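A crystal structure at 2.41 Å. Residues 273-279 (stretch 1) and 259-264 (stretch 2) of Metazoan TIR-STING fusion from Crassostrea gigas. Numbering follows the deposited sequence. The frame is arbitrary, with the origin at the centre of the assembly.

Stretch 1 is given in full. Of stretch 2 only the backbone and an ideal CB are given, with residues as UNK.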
ATOM      1  N   TYR A 273     -23.789 -22.750 -16.676  1.00 48.45           N
ATOM      2  CA  TYR A 273     -23.369 -22.526 -15.302  1.00 40.36           C
ATOM      3  C   TYR A 273     -23.361 -21.030 -15.034  1.00 40.20           C
ATOM      4  O   TYR A 273     -22.874 -20.251 -15.861  1.00 38.60           O
ATOM      5  CB  TYR A 273     -21.989 -23.134 -15.049  1.00 38.37           C
ATOM      6  CG  TYR A 273     -22.029 -24.627 -14.827  1.00 41.47           C
ATOM      7  CD1 TYR A 273     -22.036 -25.511 -15.900  1.00 45.69           C
ATOM      8  CD2 TYR A 273     -22.082 -25.156 -13.542  1.00 42.46           C
ATOM      9  CE1 TYR A 273     -22.081 -26.883 -15.699  1.00 47.00           C
ATOM     10  CE2 TYR A 273     -22.128 -26.523 -13.330  1.00 43.10           C
ATOM     11  CZ  TYR A 273     -22.127 -27.382 -14.413  1.00 46.55           C
ATOM     12  OH  TYR A 273     -22.172 -28.744 -14.206  1.00 45.85           O
ATOM     13  N   PHE A 274     -23.909 -20.639 -13.888  1.00 38.07           N
ATOM     14  CA  PHE A 274     -24.075 -19.242 -13.526  1.00 34.99           C
ATOM     15  C   PHE A 274     -23.086 -18.849 -12.435  1.00 33.85           C
ATOM     16  O   PHE A 274     -22.718 -19.659 -11.578  1.00 33.12           O
ATOM     17  CB  PHE A 274     -25.504 -18.966 -13.044  1.00 35.15           C
ATOM     18  CG  PHE A 274     -26.553 -19.114 -14.113  1.00 31.41           C
ATOM     19  CD1 PHE A 274     -27.086 -20.357 -14.410  1.00 36.38           C
ATOM     20  CD2 PHE A 274     -27.022 -18.006 -14.804  1.00 26.41           C
ATOM     21  CE1 PHE A 274     -28.059 -20.500 -15.386  1.00 35.47           C
ATOM     22  CE2 PHE A 274     -27.999 -18.142 -15.782  1.00 32.96           C
ATOM     23  CZ  PHE A 274     -28.515 -19.393 -16.073  1.00 32.88           C
ATOM     24  N   PHE A 275     -22.663 -17.589 -12.467  1.00 29.72           N
ATOM     25  CA  PHE A 275     -21.739 -17.111 -11.452  1.00 29.07           C
ATOM     26  C   PHE A 275     -21.848 -15.599 -11.335  1.00 31.29           C
ATOM     27  O   PHE A 275     -22.094 -14.900 -12.323  1.00 30.76           O
ATOM     28  CB  PHE A 275     -20.294 -17.515 -11.779  1.00 30.74           C
ATOM     29  CG  PHE A 275     -19.759 -16.922 -13.060  1.00 33.07           C
ATOM     30  CD1 PHE A 275     -20.056 -17.494 -14.292  1.00 30.31           C
ATOM     31  CD2 PHE A 275     -18.941 -15.803 -13.030  1.00 33.02           C
ATOM     32  CE1 PHE A 275     -19.554 -16.951 -15.466  1.00 30.99           C
ATOM     33  CE2 PHE A 275     -18.435 -15.258 -14.202  1.00 31.13           C
ATOM     34  CZ  PHE A 275     -18.742 -15.834 -15.420  1.00 29.42           C
ATOM     35  N   ALA A 276     -21.680 -15.110 -10.108  1.00 29.37           N
ATOM     36  CA  ALA A 276     -21.403 -13.698  -9.897  1.00 29.90           C
ATOM     37  C   ALA A 276     -19.907 -13.478 -10.047  1.00 28.26           C
ATOM     38  O   ALA A 276     -19.105 -14.187  -9.432  1.00 26.41           O
ATOM     39  CB  ALA A 276     -21.876 -13.247  -8.518  1.00 31.92           C
ATOM     40  N   GLY A 277     -19.526 -12.517 -10.870  1.00 23.58           N
ATOM     41  CA  GLY A 277     -18.119 -12.325 -11.171  1.00 24.87           C
ATOM     42  C   GLY A 277     -17.800 -10.890 -11.527  1.00 25.26           C
ATOM     43  O   GLY A 277     -18.642 -10.151 -12.051  1.00 28.27           O
ATOM     44  N   GLU A 278     -16.560 -10.502 -11.247  1.00 20.15           N
ATOM     45  CA  GLU A 278     -16.062  -9.185 -11.604  1.00 22.41           C
ATOM     46  C   GLU A 278     -14.545  -9.205 -11.506  1.00 24.89           C
ATOM     47  O   GLU A 278     -13.953 -10.107 -10.908  1.00 25.07           O
ATOM     48  CB  GLU A 278     -16.654  -8.100 -10.701  1.00 24.85           C
ATOM     49  CG  GLU A 278     -16.285  -8.260  -9.233  1.00 25.89           C
ATOM     50  CD  GLU A 278     -17.138  -7.398  -8.318  1.00 30.53           C
ATOM     51  OE1 GLU A 278     -18.338  -7.233  -8.615  1.00 30.91           O
ATOM     52  OE2 GLU A 278     -16.606  -6.884  -7.309  1.00 29.75           O
ATOM     53  N   TYR A 279     -13.921  -8.204 -12.117  1.00 26.83           N
ATOM     54  CA  TYR A 279     -12.489  -8.016 -11.958  1.00 23.99           C
ATOM     55  C   TYR A 279     -12.181  -7.445 -10.579  1.00 26.48           C
ATOM     56  O   TYR A 279     -12.998  -6.746  -9.976  1.00 24.86           O
ATOM     57  CB  TYR A 279     -11.943  -7.073 -13.035  1.00 23.34           C
ATOM     58  CG  TYR A 279     -11.853  -7.660 -14.431  1.00 21.92           C
ATOM     59  CD1 TYR A 279     -10.788  -8.471 -14.796  1.00 17.72           C
ATOM     60  CD2 TYR A 279     -12.818  -7.377 -15.388  1.00 23.32           C
ATOM     61  CE1 TYR A 279     -10.696  -8.998 -16.066  1.00 24.77           C
ATOM     62  CE2 TYR A 279     -12.737  -7.902 -16.662  1.00 28.61           C
ATOM     63  CZ  TYR A 279     -11.671  -8.710 -16.998  1.00 27.31           C
ATOM     64  OH  TYR A 279     -11.581  -9.230 -18.267  1.00 25.87           O
ATOM     65  N   UNK A 259     -24.314  -3.280  -6.816  1.00 66.31           N
ATOM     66  CA  UNK A 259     -24.866  -4.317  -7.682  1.00 67.29           C
ATOM     67  C   UNK A 259     -23.767  -5.174  -8.306  1.00 64.96           C
ATOM     68  O   UNK A 259     -22.905  -4.668  -9.029  1.00 67.14           O
ATOM     69  CB  UNK A 259     -25.722  -3.685  -8.781  1.00 67.29           C
ATOM     70  N   UNK A 260     -23.799  -6.473  -8.020  1.00 60.31           N
ATOM     71  CA  UNK A 260     -22.855  -7.432  -8.579  1.00 54.39           C
ATOM     72  C   UNK A 260     -23.502  -8.179  -9.735  1.00 51.63           C
ATOM     73  O   UNK A 260     -24.669  -8.567  -9.656  1.00 54.58           O
ATOM     74  CB  UNK A 260     -22.375  -8.412  -7.507  1.00 54.39           C
ATOM     75  N   UNK A 261     -22.731  -8.399 -10.794  1.00 47.07           N
ATOM     76  CA  UNK A 261     -23.278  -8.897 -12.049  1.00 42.68           C
ATOM     77  C   UNK A 261     -23.259 -10.422 -12.113  1.00 36.24           C
ATOM     78  O   UNK A 261     -22.330 -11.072 -11.624  1.00 30.36           O
ATOM     79  CB  UNK A 261     -22.496  -8.316 -13.229  1.00 42.68           C
ATOM     80  N   UNK A 262     -24.297 -10.988 -12.729  1.00 36.55           N
ATOM     81  CA  UNK A 262     -24.424 -12.427 -12.925  1.00 35.78           C
ATOM     82  C   UNK A 262     -24.162 -12.745 -14.389  1.00 37.79           C
ATOM     83  O   UNK A 262     -24.711 -12.093 -15.286  1.00 40.83           O
ATOM     84  CB  UNK A 262     -25.805 -12.926 -12.495  1.00 35.78           C
ATOM     85  N   UNK A 263     -23.326 -13.745 -14.631  1.00 36.32           N
ATOM     86  CA  UNK A 263     -23.035 -14.206 -15.975  1.00 34.94           C
ATOM     87  C   UNK A 263     -23.380 -15.682 -16.096  1.00 33.83           C
ATOM     88  O   UNK A 263     -23.566 -16.386 -15.098  1.00 34.06           O
ATOM     89  CB  UNK A 263     -21.567 -13.962 -16.328  1.00 34.94           C
ATOM     90  N   UNK A 264     -23.467 -16.138 -17.342  1.00 30.61           N
ATOM     91  CA  UNK A 264     -23.663 -17.541 -17.664  1.00 37.74           C
ATOM     92  C   UNK A 264     -22.513 -18.028 -18.534  1.00 43.42           C
ATOM     93  O   UNK A 264     -21.900 -17.255 -19.278  1.00 44.50           O
ATOM     94  CB  UNK A 264     -25.005 -17.758 -18.366  1.00 37.74           C
TER

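The two strands run antiparallel, and the backbone sets the register. Position 263 is the hydrogen-bonded partner of Phe275, its N 2.9 Å from Phe275 O and its O 3.0 Å from Phe275 N; a third bond runs from Gly277 N to the O of position 261, at 3.2 Å. Side chains then alternate between the two faces.

Position 259 lies beyond the paired region. Its CB points away, with nothing of stretch 1 within reach, so almost any soluble residue would serve. It is Lys259, poorly ordered.

At position 260 the CB points sideways, 4.3 Å from Glu278 OE1 and 5.0 Å from Ala276 CB. A carboxylate at that range favours a donor: Asn, Gln, Ser, Thr, or a basic residue. The deposited residue is Asn260. Its modelled OD1 sits 3.0 Å from Glu278 OE1, but the amide is probably turned over.

Position 261 also carries a sideways CB, 4.4 Å from Gly277 O, and its carbonyl is the busy part, taking the Gly277 bond and a CA-H...O contact from Ala276 CA at 3.3 Å. With extended backbone angles, beta-branched residues fit well. It is Thr261, whose side chain stays 4.4 Å or more from stretch 1.

Position 262 shares a face with Phe274 and Ala276. These two lie some way apart and offer apolar surface to an aliphatic such as Val, Ile, Leu or Met. Ile262 answers with both branches: CD1 reaches Ala276 CB at 3.6 Å, while CG2 lies 4.3 Å from Phe274 CD2, at the edge of that ring.

Position 263 points to the face of Phe275, and its ideal CB is already 3.5 Å from Phe275 CZ. With that ring against the CB, a flat aromatic such as Phe, Tyr or Trp suits, or a long apolar residue such as Met. Gly277 has no side chain, and a CB there would clash with Phe275 CE2 (2.9 Å). Tyr263, chi1 m, lays its CB over the Phe275 ring, 3.9 Å from the centroid, a CH-pi contact. The Phe275 and Tyr263 rings are near parallel but slid apart, centroids 5.7 Å apart. The edge of the tyrosine ring meets Gly277 O, 3.5 Å from CE2, and a water donates to that same carbonyl while bonding weakly to the hydroxyl.

Position 264 faces the Phe274 ring, its CB 4.0 Å from CE2. Small residues, Ser, Ala or Thr, would sit comfortably. Ser264 places OG over one ring face, 3.9 Å from Phe274 CE2.

Stretch 2, residues 259-264: KNTIYS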
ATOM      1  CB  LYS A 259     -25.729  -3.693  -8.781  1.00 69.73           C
ATOM      2  CG  LYS A 259     -26.942  -2.922  -8.278  1.00 72.30           C
ATOM      3  CD  LYS A 259     -27.637  -2.195  -9.426  1.00 74.36           C
ATOM      4  CE  LYS A 259     -26.806  -1.028  -9.952  1.00 74.41           C
ATOM      5  NZ  LYS A 259     -26.818   0.137  -9.018  1.00 75.04           N
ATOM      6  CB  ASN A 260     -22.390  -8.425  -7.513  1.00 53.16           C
ATOM      7  CG  ASN A 260     -21.585  -7.768  -6.422  1.00 52.24           C
ATOM      8  OD1 ASN A 260     -20.357  -7.733  -6.476  1.00 48.77           O
ATOM      9  ND2 ASN A 260     -22.274  -7.231  -5.423  1.00 55.17           N
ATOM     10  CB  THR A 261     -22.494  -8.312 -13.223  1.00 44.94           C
ATOM     11  OG1 THR A 261     -22.461  -6.886 -13.095  1.00 50.10           O
ATOM     12  CG2 THR A 261     -23.158  -8.663 -14.539  1.00 46.25           C
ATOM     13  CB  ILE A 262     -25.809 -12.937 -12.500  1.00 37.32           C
ATOM     14  CG1 ILE A 262     -26.133 -12.467 -11.078  1.00 35.03           C
ATOM     15  CG2 ILE A 262     -25.854 -14.455 -12.581  1.00 40.35           C
ATOM     16  CD1 ILE A 262     -25.148 -12.956 -10.046  1.00 31.63           C
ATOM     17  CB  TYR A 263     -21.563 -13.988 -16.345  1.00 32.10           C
ATOM     18  CG  TYR A 263     -21.118 -12.545 -16.314  1.00 36.78           C
ATOM     19  CD1 TYR A 263     -21.226 -11.742 -17.440  1.00 37.31           C
ATOM     20  CD2 TYR A 263     -20.580 -11.987 -15.160  1.00 34.02           C
ATOM     21  CE1 TYR A 263     -20.817 -10.426 -17.422  1.00 36.39           C
ATOM     22  CE2 TYR A 263     -20.166 -10.668 -15.133  1.00 36.86           C
ATOM     23  CZ  TYR A 263     -20.286  -9.894 -16.269  1.00 36.75           C
ATOM     24  OH  TYR A 263     -19.881  -8.581 -16.257  1.00 40.42           O
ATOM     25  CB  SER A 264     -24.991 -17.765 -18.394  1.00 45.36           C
ATOM     26  OG  SER A 264     -25.337 -19.137 -18.417  1.00 48.29           O
TER
HETATM   27  O   HOH W   1     -18.715  -7.631 -13.303  1.00 45.09           O
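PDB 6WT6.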